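Phosphate-binding protein (Xanthomonas axonopodis pv. citri, PDB 5UB3) is a periplasmic binding protein of the phosphonate-binding family, seen here with chloride, that probably senses an anion for a partner diguanylate cyclase. Local coordinates at residues 17-27 against 238-249; 96-104 against 167-175. One frame throughout, in Å; residues are numbered along the deposited sequence. Where two conformers were deposited one is given.

Contact 1 (17-27 against 238-249)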
loop_
_atom_site.group_PDB
_atom_site.type_symbol
_atom_site.label_atom_id
_atom_site.label_comp_id
_atom_site.label_asym_id
_atom_site.label_seq_id
_atom_site.Cartn_x
_atom_site.Cartn_y
_atom_site.Cartn_z
ATOM N N HIS A 17 -5.814 -3.489 12.903
ATOM C CA HIS A 17 -6.355 -3.781 11.562
ATOM C C HIS A 17 -7.342 -4.919 11.563
ATOM O O HIS A 17 -8.105 -5.039 10.629
ATOM C CB HIS A 17 -5.220 -4.012 10.564
ATOM C CG HIS A 17 -4.361 -2.790 10.394
ATOM N ND1 HIS A 17 -4.847 -1.617 9.847
ATOM C CD2 HIS A 17 -3.100 -2.517 10.793
ATOM C CE1 HIS A 17 -3.903 -0.695 9.868
ATOM N NE2 HIS A 17 -2.838 -1.212 10.454
ATOM N N TYR A 18 -7.288 -5.774 12.588
ATOM C CA TYR A 18 -8.275 -6.850 12.740
ATOM C C TYR A 18 -9.669 -6.344 12.534
ATOM O O TYR A 18 -10.432 -6.916 11.759
ATOM C CB TYR A 18 -8.198 -7.448 14.106
ATOM C CG TYR A 18 -9.128 -8.632 14.296
ATOM C CD1 TYR A 18 -8.728 -9.922 13.966
ATOM C CD2 TYR A 18 -10.387 -8.443 14.799
ATOM C CE1 TYR A 18 -9.599 -10.998 14.126
ATOM C CE2 TYR A 18 -11.280 -9.480 14.925
ATOM C CZ TYR A 18 -10.865 -10.737 14.649
ATOM O OH TYR A 18 -11.768 -11.711 14.852
ATOM N N GLU A 19 -9.980 -5.239 13.214
ATOM C CA GLU A 19 -11.321 -4.619 13.202
ATOM C C GLU A 19 -11.766 -4.115 11.844
ATOM O O GLU A 19 -12.923 -3.919 11.611
ATOM C CB GLU A 19 -11.333 -3.414 14.134
ATOM C CG GLU A 19 -10.985 -3.694 15.600
ATOM C CD GLU A 19 -10.785 -2.388 16.354
ATOM O OE1 GLU A 19 -9.958 -1.539 15.928
ATOM O OE2 GLU A 19 -11.499 -2.173 17.341
ATOM N N GLN A 20 -10.800 -3.793 11.002
ATOM C CA GLN A 20 -11.035 -3.337 9.644
ATOM C C GLN A 20 -11.461 -4.466 8.682
ATOM O O GLN A 20 -12.183 -4.246 7.724
ATOM C CB GLN A 20 -9.763 -2.602 9.178
ATOM C CG GLN A 20 -9.472 -1.403 10.084
ATOM C CD GLN A 20 -8.856 -0.229 9.349
ATOM O OE1 GLN A 20 -7.629 -0.183 9.159
ATOM N NE2 GLN A 20 -9.716 0.712 8.861
ATOM N N LEU A 21 -11.070 -5.697 9.004
ATOM C CA LEU A 21 -11.317 -6.828 8.179
ATOM C C LEU A 21 -12.511 -7.691 8.601
ATOM O O LEU A 21 -13.217 -8.228 7.742
ATOM C CB LEU A 21 -10.054 -7.688 8.188
ATOM C CG LEU A 21 -8.802 -6.967 7.661
ATOM C CD1 LEU A 21 -7.638 -7.906 7.924
ATOM C CD2 LEU A 21 -8.914 -6.682 6.179
ATOM N N LYS A 22 -12.743 -7.835 9.904
ATOM C CA LYS A 22 -13.732 -8.814 10.377
ATOM C C LYS A 22 -15.134 -8.491 9.922
ATOM O O LYS A 22 -15.847 -9.386 9.456
ATOM C CB LYS A 22 -13.704 -8.979 11.900
ATOM C CG LYS A 22 -14.755 -9.969 12.423
ATOM C CD LYS A 22 -14.498 -11.364 11.856
ATOM C CE LYS A 22 -15.041 -12.525 12.698
ATOM N NZ LYS A 22 -14.558 -13.823 12.131
ATOM N N PRO A 23 -15.556 -7.219 10.040
ATOM C CA PRO A 23 -16.922 -6.920 9.563
ATOM C C PRO A 23 -17.219 -7.339 8.115
ATOM O O PRO A 23 -18.259 -7.955 7.856
ATOM C CB PRO A 23 -17.030 -5.413 9.727
ATOM C CG PRO A 23 -16.069 -5.083 10.821
ATOM C CD PRO A 23 -14.903 -5.996 10.581
ATOM N N LEU A 24 -16.310 -7.054 7.168
ATOM C CA LEU A 24 -16.596 -7.439 5.776
ATOM C C LEU A 24 -16.503 -8.954 5.591
ATOM O O LEU A 24 -17.297 -9.530 4.814
ATOM C CB LEU A 24 -15.681 -6.701 4.798
ATOM C CG LEU A 24 -15.920 -7.007 3.326
ATOM C CD1 LEU A 24 -17.336 -6.563 2.949
ATOM C CD2 LEU A 24 -14.863 -6.363 2.421
ATOM N N LEU A 25 -15.574 -9.597 6.302
ATOM C CA LEU A 25 -15.462 -11.059 6.282
ATOM C C LEU A 25 -16.758 -11.663 6.770
ATOM O O LEU A 25 -17.257 -12.569 6.152
ATOM C CB LEU A 25 -14.316 -11.546 7.134
ATOM C CG LEU A 25 -14.036 -13.030 7.133
ATOM C CD1 LEU A 25 -13.474 -13.516 5.793
ATOM C CD2 LEU A 25 -13.136 -13.386 8.306
ATOM N N ASP A 26 -17.324 -11.118 7.845
ATOM C CA ASP A 26 -18.650 -11.564 8.363
ATOM C C ASP A 26 -19.791 -11.333 7.402
ATOM O O ASP A 26 -20.693 -12.132 7.355
ATOM C CB ASP A 26 -18.970 -10.954 9.705
ATOM C CG ASP A 26 -18.052 -11.481 10.803
ATOM O OD1 ASP A 26 -17.274 -12.407 10.546
ATOM O OD2 ASP A 26 -18.089 -10.982 11.910
ATOM N N TYR A 27 -19.708 -10.296 6.606
ATOM C CA TYR A 27 -20.648 -10.086 5.503
ATOM C C TYR A 27 -20.422 -11.100 4.352
ATOM O O TYR A 27 -21.388 -11.693 3.810
ATOM C CB TYR A 27 -20.536 -8.640 5.028
ATOM C CG TYR A 27 -21.381 -8.369 3.842
ATOM C CD1 TYR A 27 -20.879 -8.596 2.563
ATOM C CD2 TYR A 27 -22.699 -7.919 3.981
ATOM C CE1 TYR A 27 -21.656 -8.380 1.445
ATOM C CE2 TYR A 27 -23.476 -7.678 2.861
ATOM C CZ TYR A 27 -22.946 -7.909 1.599
ATOM O OH TYR A 27 -23.645 -7.706 0.443
ATOM N N ASP A 238 -24.973 -2.784 -1.447
ATOM C CA ASP A 238 -25.809 -3.407 -0.433
ATOM C C ASP A 238 -25.739 -2.591 0.829
ATOM O O ASP A 238 -24.663 -2.437 1.388
ATOM C CB ASP A 238 -25.318 -4.814 -0.139
ATOM C CG ASP A 238 -26.277 -5.589 0.726
ATOM O OD1 ASP A 238 -27.226 -4.985 1.301
ATOM O OD2 ASP A 238 -26.031 -6.785 0.857
ATOM N N PRO A 239 -26.891 -2.101 1.327
ATOM C CA PRO A 239 -26.861 -1.373 2.595
ATOM C C PRO A 239 -26.367 -2.212 3.752
ATOM O O PRO A 239 -25.709 -1.682 4.666
ATOM C CB PRO A 239 -28.337 -0.976 2.801
ATOM C CG PRO A 239 -28.833 -0.780 1.418
ATOM C CD PRO A 239 -28.164 -1.857 0.608
ATOM N N LYS A 240 -26.637 -3.516 3.721
ATOM C CA LYS A 240 -26.150 -4.377 4.822
ATOM C C LYS A 240 -24.619 -4.443 4.830
ATOM O O LYS A 240 -24.034 -4.832 5.828
ATOM C CB LYS A 240 -26.693 -5.805 4.689
ATOM C CG LYS A 240 -28.208 -5.929 4.758
ATOM C CD LYS A 240 -28.592 -7.047 5.727
ATOM C CE LYS A 240 -30.094 -7.310 5.760
ATOM N NZ LYS A 240 -30.549 -7.994 4.512
ATOM N N ALA A 241 -23.978 -4.048 3.715
ATOM C CA ALA A 241 -22.495 -4.012 3.604
ATOM C C ALA A 241 -21.864 -2.647 3.960
ATOM O O ALA A 241 -20.628 -2.539 4.059
ATOM C CB ALA A 241 -22.087 -4.459 2.201
ATOM N N GLY A 242 -22.709 -1.625 4.196
ATOM C CA GLY A 242 -22.263 -0.254 4.439
ATOM C C GLY A 242 -21.294 -0.076 5.576
ATOM O O GLY A 242 -20.164 0.378 5.361
ATOM N N PRO A 243 -21.710 -0.414 6.805
ATOM C CA PRO A 243 -20.746 -0.305 7.899
ATOM C C PRO A 243 -19.474 -1.117 7.674
ATOM O O PRO A 243 -18.365 -0.644 7.939
ATOM C CB PRO A 243 -21.534 -0.853 9.090
ATOM C CG PRO A 243 -22.927 -0.399 8.758
ATOM C CD PRO A 243 -23.068 -0.679 7.310
ATOM N N ALA A 244 -19.637 -2.337 7.189
ATOM C CA ALA A 244 -18.478 -3.227 6.944
ATOM C C ALA A 244 -17.500 -2.603 5.941
ATOM O O ALA A 244 -16.296 -2.676 6.121
ATOM C CB ALA A 244 -18.952 -4.591 6.435
ATOM N N LEU A 245 -18.021 -1.949 4.909
ATOM C CA LEU A 245 -17.129 -1.386 3.914
ATOM C C LEU A 245 -16.431 -0.140 4.436
ATOM O O LEU A 245 -15.269 0.122 4.079
ATOM C CB LEU A 245 -17.858 -1.122 2.628
ATOM C CG LEU A 245 -18.131 -2.410 1.880
ATOM C CD1 LEU A 245 -19.152 -2.137 0.765
ATOM C CD2 LEU A 245 -16.829 -3.001 1.344
ATOM N N LYS A 246 -17.106 0.592 5.320
ATOM C CA LYS A 246 -16.520 1.802 5.931
ATOM C C LYS A 246 -15.291 1.397 6.735
ATOM O O LYS A 246 -14.192 1.982 6.605
ATOM C CB LYS A 246 -17.598 2.537 6.769
ATOM C CG LYS A 246 -17.130 3.678 7.690
ATOM C CD LYS A 246 -16.211 4.698 7.011
ATOM C CE LYS A 246 -16.961 5.642 6.061
ATOM N NZ LYS A 246 -17.707 6.726 6.748
ATOM N N ARG A 247 -15.472 0.319 7.491
ATOM C CA ARG A 247 -14.413 -0.244 8.330
ATOM C C ARG A 247 -13.244 -0.822 7.485
ATOM O O ARG A 247 -12.074 -0.847 7.906
ATOM C CB ARG A 247 -15.030 -1.378 9.166
ATOM C CG ARG A 247 -16.145 -0.977 10.162
ATOM C CD ARG A 247 -15.712 -0.448 11.522
ATOM N NE ARG A 247 -14.297 -0.618 11.829
ATOM C CZ ARG A 247 -13.681 -0.097 12.896
ATOM N NH1 ARG A 247 -12.375 -0.301 13.062
ATOM N NH2 ARG A 247 -14.358 0.594 13.810
ATOM N N PHE A 248 -13.601 -1.309 6.290
ATOM C CA PHE A 248 -12.675 -1.912 5.363
ATOM C C PHE A 248 -11.932 -0.812 4.581
ATOM O O PHE A 248 -12.054 -0.726 3.377
ATOM C CB PHE A 248 -13.459 -2.867 4.449
ATOM C CG PHE A 248 -12.633 -3.884 3.719
ATOM C CD1 PHE A 248 -12.022 -4.900 4.391
ATOM C CD2 PHE A 248 -12.552 -3.878 2.345
ATOM C CE1 PHE A 248 -11.333 -5.887 3.706
ATOM C CE2 PHE A 248 -11.872 -4.862 1.645
ATOM C CZ PHE A 248 -11.224 -5.840 2.333
ATOM N N PHE A 249 -11.129 -0.021 5.281
ATOM C CA PHE A 249 -10.274 1.040 4.689
ATOM C C PHE A 249 -11.089 2.021 3.884
ATOM O O PHE A 249 -10.622 2.572 2.868
ATOM C CB PHE A 249 -9.228 0.377 3.827
ATOM C CG PHE A 249 -8.664 -0.842 4.475
ATOM C CD1 PHE A 249 -7.983 -0.719 5.676
ATOM C CD2 PHE A 249 -8.917 -2.116 3.970
ATOM C CE1 PHE A 249 -7.512 -1.841 6.341
ATOM C CE2 PHE A 249 -8.423 -3.239 4.606
ATOM C CZ PHE A 249 -7.708 -3.105 5.794
HETATM O O HOH W 1 -14.657 -4.561 7.472
#
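The phenol of Tyr-27 donates a short hydrogen bond to Asp-238, OH to OD2 2.6 Å, reaching the anti side of the carboxylate. Asp-238 is itself steadied by an Asx turn, its OD1 accepting from the backbone N of Lys-240. At the other end the amide of Gln-20 is shared: OE1 takes the ring N-H of His-17 on a lone pair, while NE2 gives Arg-247 O a weak, bent bond of 3.0 Å. Between these ends a water donates to Gln-20 O and Ala-244 O and accepts from Leu-24 N, serving a backbone N-H left without a bond to the preceding turn. Glu-19 and Arg-247 add a long salt bridge, OE1 to NH1 3.9 Å.

Packing fills the middle. With CG anti to the backbone N (chi1 -179°), Leu-24 sets CD2 over the centre of the Phe-248 ring, 3.3 Å from its centroid, a CH-pi contact. Ala-241 CB lies over one face of Tyr-27, and the small Ala-244 lets the helix axes approach to 7.6 Å, roughly antiparallel at 148°. Such helix pairs flank the sheet in alpha/beta lobes of periplasmic binding proteins; here helix 222-235 adds Leu-232 and Ala-235, strand 62-66 Trp-62, and strand 39-42 Ile-42, against Leu-21.

Contact 2 (96-104 against 167-175)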
loop_
_atom_site.group_PDB
_atom_site.type_symbol
_atom_site.label_atom_id
_atom_site.label_comp_id
_atom_site.label_asym_id
_atom_site.label_seq_id
_atom_site.Cartn_x
_atom_site.Cartn_y
_atom_site.Cartn_z
ATOM N N LEU A 96 3.861 12.026 -2.924
ATOM C CA LEU A 96 4.448 13.341 -2.863
ATOM C C LEU A 96 5.668 13.349 -1.971
ATOM O O LEU A 96 5.777 12.591 -0.985
ATOM C CB LEU A 96 3.422 14.377 -2.470
ATOM C CG LEU A 96 2.494 14.200 -1.294
ATOM C CD1 LEU A 96 3.350 14.404 -0.071
ATOM C CD2 LEU A 96 1.292 15.168 -1.290
ATOM N N PHE A 97 6.626 14.153 -2.366
ATOM C CA PHE A 97 7.822 14.337 -1.558
ATOM C C PHE A 97 7.648 15.680 -0.934
ATOM O O PHE A 97 7.293 16.631 -1.610
ATOM C CB PHE A 97 9.058 14.341 -2.416
ATOM C CG PHE A 97 9.419 12.994 -2.997
ATOM C CD1 PHE A 97 8.711 12.483 -4.059
ATOM C CD2 PHE A 97 10.489 12.282 -2.512
ATOM C CE1 PHE A 97 9.054 11.269 -4.613
ATOM C CE2 PHE A 97 10.838 11.062 -3.041
ATOM C CZ PHE A 97 10.133 10.565 -4.124
ATOM N N PHE A 98 7.939 15.800 0.349
ATOM C CA PHE A 98 7.792 17.067 0.986
ATOM C C PHE A 98 8.973 17.370 1.895
ATOM O O PHE A 98 9.653 16.465 2.374
ATOM C CB PHE A 98 6.486 17.112 1.766
ATOM C CG PHE A 98 6.453 16.179 2.908
ATOM C CD1 PHE A 98 6.016 14.864 2.723
ATOM C CD2 PHE A 98 6.895 16.583 4.184
ATOM C CE1 PHE A 98 6.020 13.971 3.777
ATOM C CE2 PHE A 98 6.888 15.709 5.232
ATOM C CZ PHE A 98 6.464 14.400 5.041
ATOM N N VAL A 99 9.192 18.647 2.111
ATOM C CA VAL A 99 10.215 19.149 3.030
ATOM C C VAL A 99 9.706 20.233 3.940
ATOM O O VAL A 99 8.630 20.798 3.718
ATOM C CB VAL A 99 11.363 19.792 2.264
ATOM C CG1 VAL A 99 11.977 18.775 1.313
ATOM C CG2 VAL A 99 10.914 21.057 1.527
ATOM N N ARG A 100 10.529 20.590 4.912
ATOM C CA ARG A 100 10.267 21.839 5.625
ATOM C C ARG A 100 10.330 23.026 4.680
ATOM O O ARG A 100 11.117 23.067 3.739
ATOM C CB ARG A 100 11.234 22.040 6.771
ATOM C CG ARG A 100 10.958 21.068 7.907
ATOM C CD ARG A 100 11.721 21.515 9.128
ATOM N NE ARG A 100 11.401 22.910 9.446
ATOM C CZ ARG A 100 10.463 23.332 10.302
ATOM N NH1 ARG A 100 9.706 22.477 11.015
ATOM N NH2 ARG A 100 10.322 24.656 10.481
ATOM N N ARG A 101 9.448 23.987 4.897
ATOM C CA ARG A 101 9.382 25.124 3.985
ATOM C C ARG A 101 10.710 25.894 4.074
ATOM O O ARG A 101 11.158 26.410 3.091
ATOM C CB ARG A 101 8.115 25.963 4.243
ATOM C CG ARG A 101 8.250 27.480 4.149
ATOM C CD ARG A 101 6.929 28.205 3.829
ATOM N NE ARG A 101 6.371 27.872 2.503
ATOM C CZ ARG A 101 6.948 28.098 1.304
ATOM N NH1 ARG A 101 8.156 28.660 1.179
ATOM N NH2 ARG A 101 6.295 27.745 0.189
ATOM N N ASP A 102 11.355 25.906 5.236
ATOM C CA ASP A 102 12.658 26.579 5.368
ATOM C C ASP A 102 13.869 25.756 4.824
ATOM O O ASP A 102 15.022 26.204 4.893
ATOM C CB ASP A 102 12.871 27.090 6.813
ATOM C CG ASP A 102 12.806 25.969 7.883
ATOM O OD1 ASP A 102 12.951 24.791 7.609
ATOM O OD2 ASP A 102 12.603 26.267 9.062
ATOM N N SER A 103 13.607 24.588 4.229
ATOM C CA SER A 103 14.639 23.748 3.613
ATOM C C SER A 103 15.130 24.429 2.357
ATOM O O SER A 103 14.395 25.114 1.689
ATOM C CB SER A 103 14.019 22.389 3.166
ATOM O OG SER A 103 14.926 21.598 2.400
ATOM N N PRO A 104 16.341 24.178 1.978
ATOM C CA PRO A 104 16.775 24.678 0.705
ATOM C C PRO A 104 16.454 23.741 -0.488
ATOM O O PRO A 104 16.846 24.042 -1.628
ATOM C CB PRO A 104 18.268 24.717 0.900
ATOM C CG PRO A 104 18.522 23.477 1.688
ATOM C CD PRO A 104 17.432 23.501 2.704
ATOM N N VAL A 167 7.254 9.577 9.328
ATOM C CA VAL A 167 7.798 10.306 8.176
ATOM C C VAL A 167 7.554 11.803 8.394
ATOM O O VAL A 167 8.439 12.618 8.278
ATOM C CB VAL A 167 7.120 9.855 6.891
ATOM C CG1 VAL A 167 7.564 10.705 5.734
ATOM C CG2 VAL A 167 7.449 8.401 6.601
ATOM N N ALA A 168 6.302 12.169 8.692
ATOM C CA ALA A 168 5.974 13.566 8.865
ATOM C C ALA A 168 6.768 14.128 10.066
ATOM O O ALA A 168 7.420 15.143 9.969
ATOM C CB ALA A 168 4.477 13.712 9.065
ATOM N N ALA A 169 6.778 13.394 11.167
ATOM C CA ALA A 169 7.450 13.851 12.391
ATOM C C ALA A 169 8.941 14.036 12.283
ATOM O O ALA A 169 9.481 15.023 12.769
ATOM C CB ALA A 169 7.125 12.918 13.544
ATOM N N PHE A 170 9.636 13.096 11.625
ATOM C CA PHE A 170 11.098 13.213 11.456
ATOM C C PHE A 170 11.476 14.371 10.597
ATOM O O PHE A 170 12.480 14.991 10.831
ATOM C CB PHE A 170 11.740 11.943 10.839
ATOM C CG PHE A 170 12.033 10.879 11.838
ATOM C CD1 PHE A 170 11.023 10.178 12.429
ATOM C CD2 PHE A 170 13.331 10.565 12.157
ATOM C CE1 PHE A 170 11.297 9.198 13.356
ATOM C CE2 PHE A 170 13.619 9.575 13.072
ATOM C CZ PHE A 170 12.602 8.896 13.672
ATOM N N VAL A 171 10.704 14.635 9.562
ATOM C CA VAL A 171 10.984 15.785 8.700
ATOM C C VAL A 171 10.642 17.061 9.464
ATOM O O VAL A 171 11.379 18.074 9.368
ATOM C CB VAL A 171 10.251 15.735 7.355
ATOM C CG1 VAL A 171 10.634 16.918 6.479
ATOM C CG2 VAL A 171 10.639 14.476 6.658
ATOM N N HIS A 172 9.572 17.005 10.266
ATOM C CA HIS A 172 9.186 18.227 10.931
ATOM C C HIS A 172 10.237 18.633 11.931
ATOM O O HIS A 172 10.508 19.825 12.073
ATOM C CB HIS A 172 7.854 18.138 11.600
ATOM C CG HIS A 172 7.370 19.479 12.033
ATOM N ND1 HIS A 172 7.356 19.871 13.350
ATOM C CD2 HIS A 172 6.990 20.556 11.316
ATOM C CE1 HIS A 172 6.931 21.114 13.433
ATOM N NE2 HIS A 172 6.715 21.559 12.213
ATOM N N LYS A 173 10.845 17.619 12.571
ATOM C CA LYS A 173 11.738 17.833 13.669
ATOM C C LYS A 173 13.175 17.993 13.216
ATOM O O LYS A 173 14.051 17.986 14.080
ATOM C CB LYS A 173 11.560 16.738 14.731
ATOM C CG LYS A 173 10.164 16.784 15.327
ATOM C CD LYS A 173 9.936 15.689 16.325
ATOM C CE LYS A 173 8.456 15.342 16.517
ATOM N NZ LYS A 173 7.821 16.500 17.166
ATOM N N HIS A 174 13.420 18.234 11.911
ATOM C CA HIS A 174 14.755 18.425 11.330
ATOM C C HIS A 174 15.655 17.173 11.458
ATOM O O HIS A 174 16.868 17.279 11.440
ATOM C CB HIS A 174 15.491 19.656 11.918
ATOM C CG HIS A 174 14.876 20.965 11.558
ATOM N ND1 HIS A 174 13.907 21.574 12.335
ATOM C CD2 HIS A 174 15.108 21.799 10.519
ATOM C CE1 HIS A 174 13.563 22.721 11.782
ATOM N NE2 HIS A 174 14.267 22.875 10.670
ATOM N N LEU A 175 15.076 15.989 11.591
ATOM C CA LEU A 175 15.913 14.797 11.704
ATOM C C LEU A 175 16.239 14.298 10.330
ATOM O O LEU A 175 17.282 13.760 10.147
ATOM C CB LEU A 175 15.206 13.730 12.478
ATOM C CG LEU A 175 14.911 14.191 13.906
ATOM C CD1 LEU A 175 13.853 13.288 14.516
ATOM C CD2 LEU A 175 16.165 14.230 14.772
#
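Arg-100 and His-172 form the hydrogen bond that joins strand to helix: NH1 donates to the backbone O of His-172 at 3.0 Å, in the carbonyl plane and on a lone pair, though tilted from the guanidinium plane. The same arginine makes a side-on salt bridge within its own turn, NE to Asp-102 OD1 and NH2 to OD2, both 3.1 Å and nearly straight. These three bonds fix the rotation of the guanidinium.

Contacts over ring faces come next. With CG anti to the carbonyl carbon (chi1 -71°) and chi2 extended, Arg-100 CD makes a CH-pi contact over the His-174 imidazole, 3.5 Å from its centroid; the bend at chi3 (54°) then turns NE toward Asp-102. NH1 also sits over the rim of one face of His-172, whose NE2 is hydrogen-bonded to Asp-199.

Apolar packing lies further back along the strand. Phe-98 CZ meets Val-167 CG1 at 3.9 Å and turns its ring edge to Ala-168 CA, while CE2 approaches Val-171 CB at 4.0 Å.

His-174 has positive phi and is the C-prime residue of a Schellman motif ending helix 164-172. Helix against strand in this way is characteristic of the alpha/beta lobes of periplasmic binding proteins, and here the arginine fastens the helix terminus to the strand end.

Overall arrangement
From the N terminus, the chain passes through strand 4-8 into helix 14-28, the first half of contact 1, and more than two hundred residues follow before 238-249 returns to close that loop. Contact 2 is nested inside it: strand 92-100 gives way to a shorter excursion, closed when helix 164-172 packs back on the strand. The two interfaces do not touch; their centres lie 35 Å apart, and their nearest atoms about 15 Å. This separation is consistent with the two-lobed plan of periplasmic binding proteins, one contact probably in each lobe: the long closure ties the early helix to late elements beside strands 39-42 and 62-66, whereas the short one joins helix 164-172 to strand 92-100, which pairs with strands 178-182 and 200-205.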